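Local coordinates for protein luciferase-like monooxygenase (Streptomyces bottropensis, PDB 7BIP) that probably acts as a monooxygenase in the biosynthesis of the polyketide rishirilide, and belongs to the luciferase-like family of TIM-barrel enzymes, at residues Lys87-Leu92 / Arg139-Glu144; Asp145-Gly150 / Phe155-Met160. One frame throughout, in Å; residues are numbered along the deposited sequence.

Contact 1 is buried and joins two helices, 85-98 and 126-142, whereas contact 2, farther from the centre of the chain, pairs the two strands of the beta hairpin 146-149/154-158 and is only partly buried. The hairpin follows helix 126-142 after a short link, and its aromatic face lies back on the same helices: Trp-148 on 126-142 and Phe-155 on the start of 85-98. Chemistry changes with place. Between the helices, apolar side chains and a single indole-to-carbonyl hydrogen bond do the work; in the hairpin, backbone hydrogen bonds dominate, with aromatic packing on one face. Glu-144, which binds a calcium ion, sits at the junction and packs against Thr-159.

Contact 1: residues Lys87-Leu92 / Arg139-Glu144; sequences KLAGKL and RLWAEE. With CA (calcium ion), chain C.
The indole of Trp-141 reaches across to helix 85-98 and gives its NE1 hydrogen to the backbone carbonyl of Ala-89, with NE1 to O 3.1 Å and an N-H...O angle of 161°. The oxygen lies at the indole edge, in the ring plane, but the donor comes at it from the side, at 112° to the C=O bond. Farther along that edge CZ2 meets Leu-92, 3.7 Å from its CD1; these polar and apolar contacts together help to fix the rotation of the indole. Beside the hydrogen bond, the methyl of Ala-89 packs on Leu-140, CB to CB 3.8 Å, and Leu-140 CD1 also touches this methyl. The small alanine lets the backbones come close, with the CA atoms of Ala-89 and Leu-140 6.5 Å apart. Both helices belong to the outer layer of the TIM barrel: Leu-92 and Trp-141 also rest on Val-105 of barrel strand 103-107. Trp-141 has its CG anti to the carbonyl carbon (chi1 -72°), which swings the indole toward helix 85-98, and its ring also meets that of His-169. Arg-163 hydrogen-bonds the carbonyl of Leu-140. Just past the helix end, Glu-144 grips a calcium ion with both carboxylate oxygens, OE1 at 2.4 Å and OE2 at 2.5 Å, while a water on the metal donates to the carbonyl of Ala-142.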
loop_
_atom_site.group_PDB
_atom_site.type_symbol
_atom_site.label_atom_id
_atom_site.label_comp_id
_atom_site.label_asym_id
_atom_site.label_seq_id
_atom_site.Cartn_x
_atom_site.Cartn_y
_atom_site.Cartn_z
ATOM N N LYS A 87 -8.790 2.871 7.711
ATOM C CA LYS A 87 -7.872 2.652 6.599
ATOM C C LYS A 87 -6.584 1.999 7.067
ATOM O O LYS A 87 -6.069 1.085 6.409
ATOM C CB LYS A 87 -7.563 3.991 5.947
ATOM C CG LYS A 87 -8.761 4.633 5.332
ATOM C CD LYS A 87 -9.168 3.874 4.122
ATOM C CE LYS A 87 -8.089 4.002 3.074
ATOM N NZ LYS A 87 -7.789 5.431 2.776
ATOM N N LEU A 88 -6.034 2.487 8.179
ATOM C CA LEU A 88 -4.797 1.930 8.703
ATOM C C LEU A 88 -4.986 0.471 9.093
ATOM O O LEU A 88 -4.175 -0.392 8.730
ATOM C CB LEU A 88 -4.327 2.756 9.896
ATOM C CG LEU A 88 -2.926 2.479 10.431
ATOM C CD1 LEU A 88 -1.887 2.492 9.306
ATOM C CD2 LEU A 88 -2.635 3.561 11.453
ATOM N N ALA A 89 -6.057 0.169 9.833
ATOM C CA ALA A 89 -6.307 -1.221 10.200
ATOM C C ALA A 89 -6.487 -2.089 8.963
ATOM O O ALA A 89 -5.950 -3.202 8.893
ATOM C CB ALA A 89 -7.538 -1.322 11.100
ATOM N N GLY A 90 -7.232 -1.585 7.973
ATOM C CA GLY A 90 -7.515 -2.383 6.788
ATOM C C GLY A 90 -6.278 -2.676 5.959
ATOM O O GLY A 90 -6.044 -3.827 5.579
ATOM N N LYS A 91 -5.469 -1.643 5.656
ATOM C CA LYS A 91 -4.304 -1.903 4.804
ATOM C C LYS A 91 -3.283 -2.769 5.523
ATOM O O LYS A 91 -2.641 -3.619 4.893
ATOM C CB LYS A 91 -3.663 -0.596 4.312
ATOM C CG LYS A 91 -2.920 0.220 5.365
ATOM C CD LYS A 91 -2.216 1.426 4.720
ATOM C CE LYS A 91 -3.210 2.449 4.216
ATOM N NZ LYS A 91 -2.522 3.745 3.919
ATOM N N LEU A 92 -3.151 -2.613 6.840
ATOM C CA LEU A 92 -2.198 -3.450 7.565
ATOM C C LEU A 92 -2.685 -4.893 7.648
ATOM O O LEU A 92 -1.875 -5.825 7.609
ATOM C CB LEU A 92 -1.957 -2.888 8.962
ATOM C CG LEU A 92 -1.135 -1.594 9.017
ATOM C CD1 LEU A 92 -1.280 -0.997 10.404
ATOM C CD2 LEU A 92 0.346 -1.830 8.651
ATOM N N ARG A 139 -8.447 -2.376 18.265
ATOM C CA ARG A 139 -9.806 -2.879 18.427
ATOM C C ARG A 139 -10.368 -3.402 17.116
ATOM O O ARG A 139 -11.052 -4.431 17.107
ATOM C CB ARG A 139 -10.718 -1.788 18.987
ATOM C CG ARG A 139 -10.496 -1.585 20.436
ATOM C CD ARG A 139 -11.670 -0.926 21.108
ATOM N NE ARG A 139 -11.173 -0.344 22.332
ATOM C CZ ARG A 139 -11.870 0.432 23.144
ATOM N NH1 ARG A 139 -13.142 0.724 22.874
ATOM N NH2 ARG A 139 -11.272 0.908 24.230
ATOM N N LEU A 140 -10.131 -2.680 16.007
ATOM C CA LEU A 140 -10.602 -3.154 14.707
ATOM C C LEU A 140 -10.002 -4.507 14.355
ATOM O O LEU A 140 -10.655 -5.322 13.691
ATOM C CB LEU A 140 -10.284 -2.120 13.625
ATOM C CG LEU A 140 -11.196 -0.879 13.699
ATOM C CD1 LEU A 140 -10.588 0.289 12.933
ATOM C CD2 LEU A 140 -12.593 -1.209 13.172
ATOM N N TRP A 141 -8.769 -4.778 14.798
ATOM C CA TRP A 141 -8.164 -6.080 14.545
ATOM C C TRP A 141 -8.682 -7.151 15.499
ATOM O O TRP A 141 -8.897 -8.299 15.088
ATOM C CB TRP A 141 -6.650 -6.003 14.710
ATOM C CG TRP A 141 -5.878 -5.276 13.663
ATOM C CD1 TRP A 141 -6.237 -5.027 12.367
ATOM C CD2 TRP A 141 -4.569 -4.737 13.836
ATOM N NE1 TRP A 141 -5.223 -4.343 11.727
ATOM C CE2 TRP A 141 -4.186 -4.161 12.607
ATOM C CE3 TRP A 141 -3.687 -4.671 14.919
ATOM C CZ2 TRP A 141 -2.953 -3.541 12.426
ATOM C CZ3 TRP A 141 -2.452 -4.057 14.738
ATOM C CH2 TRP A 141 -2.102 -3.495 13.507
ATOM N N ALA A 142 -8.844 -6.808 16.779
ATOM C CA ALA A 142 -9.066 -7.806 17.814
ATOM C C ALA A 142 -10.529 -8.156 18.014
ATOM O O ALA A 142 -10.821 -9.233 18.554
ATOM C CB ALA A 142 -8.503 -7.314 19.153
ATOM N N GLU A 143 -11.445 -7.279 17.608
ATOM C CA GLU A 143 -12.851 -7.387 17.976
ATOM C C GLU A 143 -13.745 -7.231 16.748
ATOM O O GLU A 143 -13.308 -6.827 15.668
ATOM C CB GLU A 143 -13.250 -6.322 19.018
ATOM C CG GLU A 143 -12.365 -6.263 20.263
ATOM C CD GLU A 143 -12.484 -7.495 21.137
ATOM O OE1 GLU A 143 -11.509 -7.806 21.857
ATOM O OE2 GLU A 143 -13.548 -8.150 21.108
ATOM N N GLU A 144 -15.021 -7.550 16.951
ATOM C CA GLU A 144 -16.062 -7.415 15.948
ATOM C C GLU A 144 -17.193 -6.585 16.538
ATOM O O GLU A 144 -17.277 -6.410 17.755
ATOM C CB GLU A 144 -16.581 -8.784 15.496
ATOM C CG GLU A 144 -15.487 -9.680 14.944
ATOM C CD GLU A 144 -14.819 -10.551 16.001
ATOM O OE1 GLU A 144 -15.462 -10.888 17.024
ATOM O OE2 GLU A 144 -13.640 -10.908 15.791
HETATM CA CA CA C . -13.805 -12.530 17.662
HETATM O O HOH W 1 -12.632 -11.120 19.164
HETATM O O HOH W 2 -15.561 -12.795 19.289
#

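Contact 2: residues Asp145-Gly150 / Phe155-Met160. With EDO (1,2-ethanediol), chain J.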
loop_
_atom_site.group_PDB
_atom_site.type_symbol
_atom_site.label_atom_id
_atom_site.label_comp_id
_atom_site.label_asym_id
_atom_site.label_seq_id
_atom_site.Cartn_x
_atom_site.Cartn_y
_atom_site.Cartn_z
ATOM N N ASP A 145 -18.073 -6.087 15.667
ATOM C CA ASP A 145 -19.146 -5.168 16.082
ATOM C C ASP A 145 -18.564 -3.999 16.874
ATOM O O ASP A 145 -19.097 -3.580 17.907
ATOM C CB ASP A 145 -20.225 -5.887 16.904
ATOM C CG ASP A 145 -21.311 -6.514 16.046
ATOM O OD1 ASP A 145 -21.449 -6.138 14.864
ATOM O OD2 ASP A 145 -22.041 -7.384 16.571
ATOM N N VAL A 146 -17.425 -3.493 16.405
ATOM C CA VAL A 146 -16.703 -2.469 17.143
ATOM C C VAL A 146 -17.482 -1.162 17.101
ATOM O O VAL A 146 -17.829 -0.660 16.023
ATOM C CB VAL A 146 -15.296 -2.285 16.558
ATOM C CG1 VAL A 146 -14.568 -1.113 17.241
ATOM C CG2 VAL A 146 -14.500 -3.579 16.713
ATOM N N VAL A 147 -17.754 -0.608 18.274
ATOM C CA VAL A 147 -18.354 0.712 18.396
ATOM C C VAL A 147 -17.281 1.620 18.968
ATOM O O VAL A 147 -16.882 1.473 20.129
ATOM C CB VAL A 147 -19.611 0.702 19.267
ATOM C CG1 VAL A 147 -20.190 2.095 19.301
ATOM C CG2 VAL A 147 -20.625 -0.283 18.678
ATOM N N TRP A 148 -16.767 2.518 18.137
ATOM C CA TRP A 148 -15.669 3.400 18.514
ATOM C C TRP A 148 -16.214 4.819 18.577
ATOM O O TRP A 148 -16.599 5.393 17.552
ATOM C CB TRP A 148 -14.501 3.279 17.529
ATOM C CG TRP A 148 -13.377 4.201 17.894
ATOM C CD1 TRP A 148 -13.061 5.386 17.287
ATOM C CD2 TRP A 148 -12.455 4.048 18.978
ATOM N NE1 TRP A 148 -11.990 5.971 17.920
ATOM C CE2 TRP A 148 -11.594 5.169 18.957
ATOM C CE3 TRP A 148 -12.270 3.072 19.963
ATOM C CZ2 TRP A 148 -10.560 5.339 19.883
ATOM C CZ3 TRP A 148 -11.235 3.234 20.874
ATOM C CH2 TRP A 148 -10.396 4.365 20.831
ATOM N N GLU A 149 -16.270 5.375 19.785
ATOM C CA GLU A 149 -16.847 6.691 20.016
ATOM C C GLU A 149 -15.728 7.679 20.283
ATOM O O GLU A 149 -15.675 8.316 21.340
ATOM C CB GLU A 149 -17.834 6.629 21.181
ATOM C CG GLU A 149 -18.999 5.718 20.878
ATOM C CD GLU A 149 -19.939 6.326 19.856
ATOM O OE1 GLU A 149 -19.835 7.546 19.596
ATOM O OE2 GLU A 149 -20.789 5.595 19.317
ATOM N N GLY A 150 -14.825 7.806 19.322
ATOM C CA GLY A 150 -13.573 8.479 19.582
ATOM C C GLY A 150 -13.673 9.989 19.543
ATOM O O GLY A 150 -14.620 10.581 19.017
ATOM N N PHE A 155 -17.496 5.558 14.775
ATOM C CA PHE A 155 -18.016 4.612 13.798
ATOM C C PHE A 155 -18.436 3.350 14.529
ATOM O O PHE A 155 -18.029 3.107 15.668
ATOM C CB PHE A 155 -16.978 4.295 12.708
ATOM C CG PHE A 155 -15.627 3.864 13.240
ATOM C CD1 PHE A 155 -15.414 2.574 13.705
ATOM C CD2 PHE A 155 -14.554 4.752 13.238
ATOM C CE1 PHE A 155 -14.160 2.187 14.189
ATOM C CE2 PHE A 155 -13.315 4.378 13.714
ATOM C CZ PHE A 155 -13.117 3.087 14.195
ATOM N N GLY A 156 -19.251 2.546 13.861
ATOM C CA GLY A 156 -19.613 1.256 14.389
ATOM C C GLY A 156 -21.059 1.185 14.826
ATOM O O GLY A 156 -21.734 2.211 14.972
ATOM N N PRO A 157 -21.564 -0.039 15.072
ATOM C CA PRO A 157 -20.784 -1.284 15.011
ATOM C C PRO A 157 -20.362 -1.701 13.600
ATOM O O PRO A 157 -21.191 -1.735 12.682
ATOM C CB PRO A 157 -21.732 -2.325 15.615
ATOM C CG PRO A 157 -23.105 -1.752 15.445
ATOM C CD PRO A 157 -22.943 -0.265 15.546
ATOM N N VAL A 158 -19.063 -1.994 13.441
ATOM C CA VAL A 158 -18.500 -2.467 12.182
ATOM C C VAL A 158 -17.522 -3.588 12.501
ATOM O O VAL A 158 -17.018 -3.701 13.619
ATOM C CB VAL A 158 -17.780 -1.359 11.377
ATOM C CG1 VAL A 158 -18.787 -0.363 10.809
ATOM C CG2 VAL A 158 -16.705 -0.681 12.242
ATOM N N THR A 159 -17.252 -4.423 11.501
ATOM C CA THR A 159 -16.199 -5.427 11.596
ATOM C C THR A 159 -15.280 -5.260 10.396
ATOM O O THR A 159 -15.723 -5.374 9.247
ATOM C CB THR A 159 -16.760 -6.850 11.651
ATOM O OG1 THR A 159 -17.695 -6.961 12.728
ATOM C CG2 THR A 159 -15.620 -7.843 11.867
ATOM N N MET A 160 -14.012 -4.964 10.664
ATOM C CA MET A 160 -13.047 -4.676 9.612
ATOM C C MET A 160 -12.584 -5.956 8.931
ATOM O O MET A 160 -12.185 -6.917 9.593
ATOM C CB MET A 160 -11.843 -3.931 10.193
ATOM C CG MET A 160 -10.714 -3.667 9.192
ATOM S SD MET A 160 -11.213 -2.675 7.749
ATOM C CE MET A 160 -12.021 -1.307 8.540
HETATM C C1 EDO J . -24.017 4.189 19.045
HETATM O O1 EDO J . -24.598 4.707 17.841
HETATM C C2 EDO J . -23.786 5.331 20.028
HETATM O O2 EDO J . -23.087 4.842 21.181
HETATM O O HOH W 3 -20.158 -5.579 12.916
#
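One face of the Phe-155 ring takes the CB of Trp-148 in a CH-pi contact, 3.8 Å from the ring centroid and shifted toward the rim. The five-membered ring of Trp-148 is slid aside, its plane at 30° to the phenyl, so the two rings barely overlap. Phe-155 has its CG between backbone N and carbonyl carbon (chi1 52°), which lays the ring against Trp-148 CB. Were the phenyl cut back to an alanine, Trp-148 CB would probably lose its aromatic cover and a gap would open beside Pro-85 and Leu-86 at the start of helix 85-98. Behind these side chains the backbones of Trp-148 and Phe-155 form an antiparallel hydrogen-bonded pair, Trp-148 N to Phe-155 O 2.8 Å and Phe-155 N to Trp-148 O 2.9 Å. Val-146 and Val-158 form another in this beta hairpin, but the register slips by one residue between the pairs, a beta bulge at Gly-156 and the cis-peptide-linked Pro-157, whose CA atoms both approach Val-146 O. Asp-145 and Val-146 together face Val-158 in a G1 bulge. There Asp-145 N donates almost straight (175°) to Thr-159 OG1 at 3.1 Å, and a water also lies at that hydroxyl.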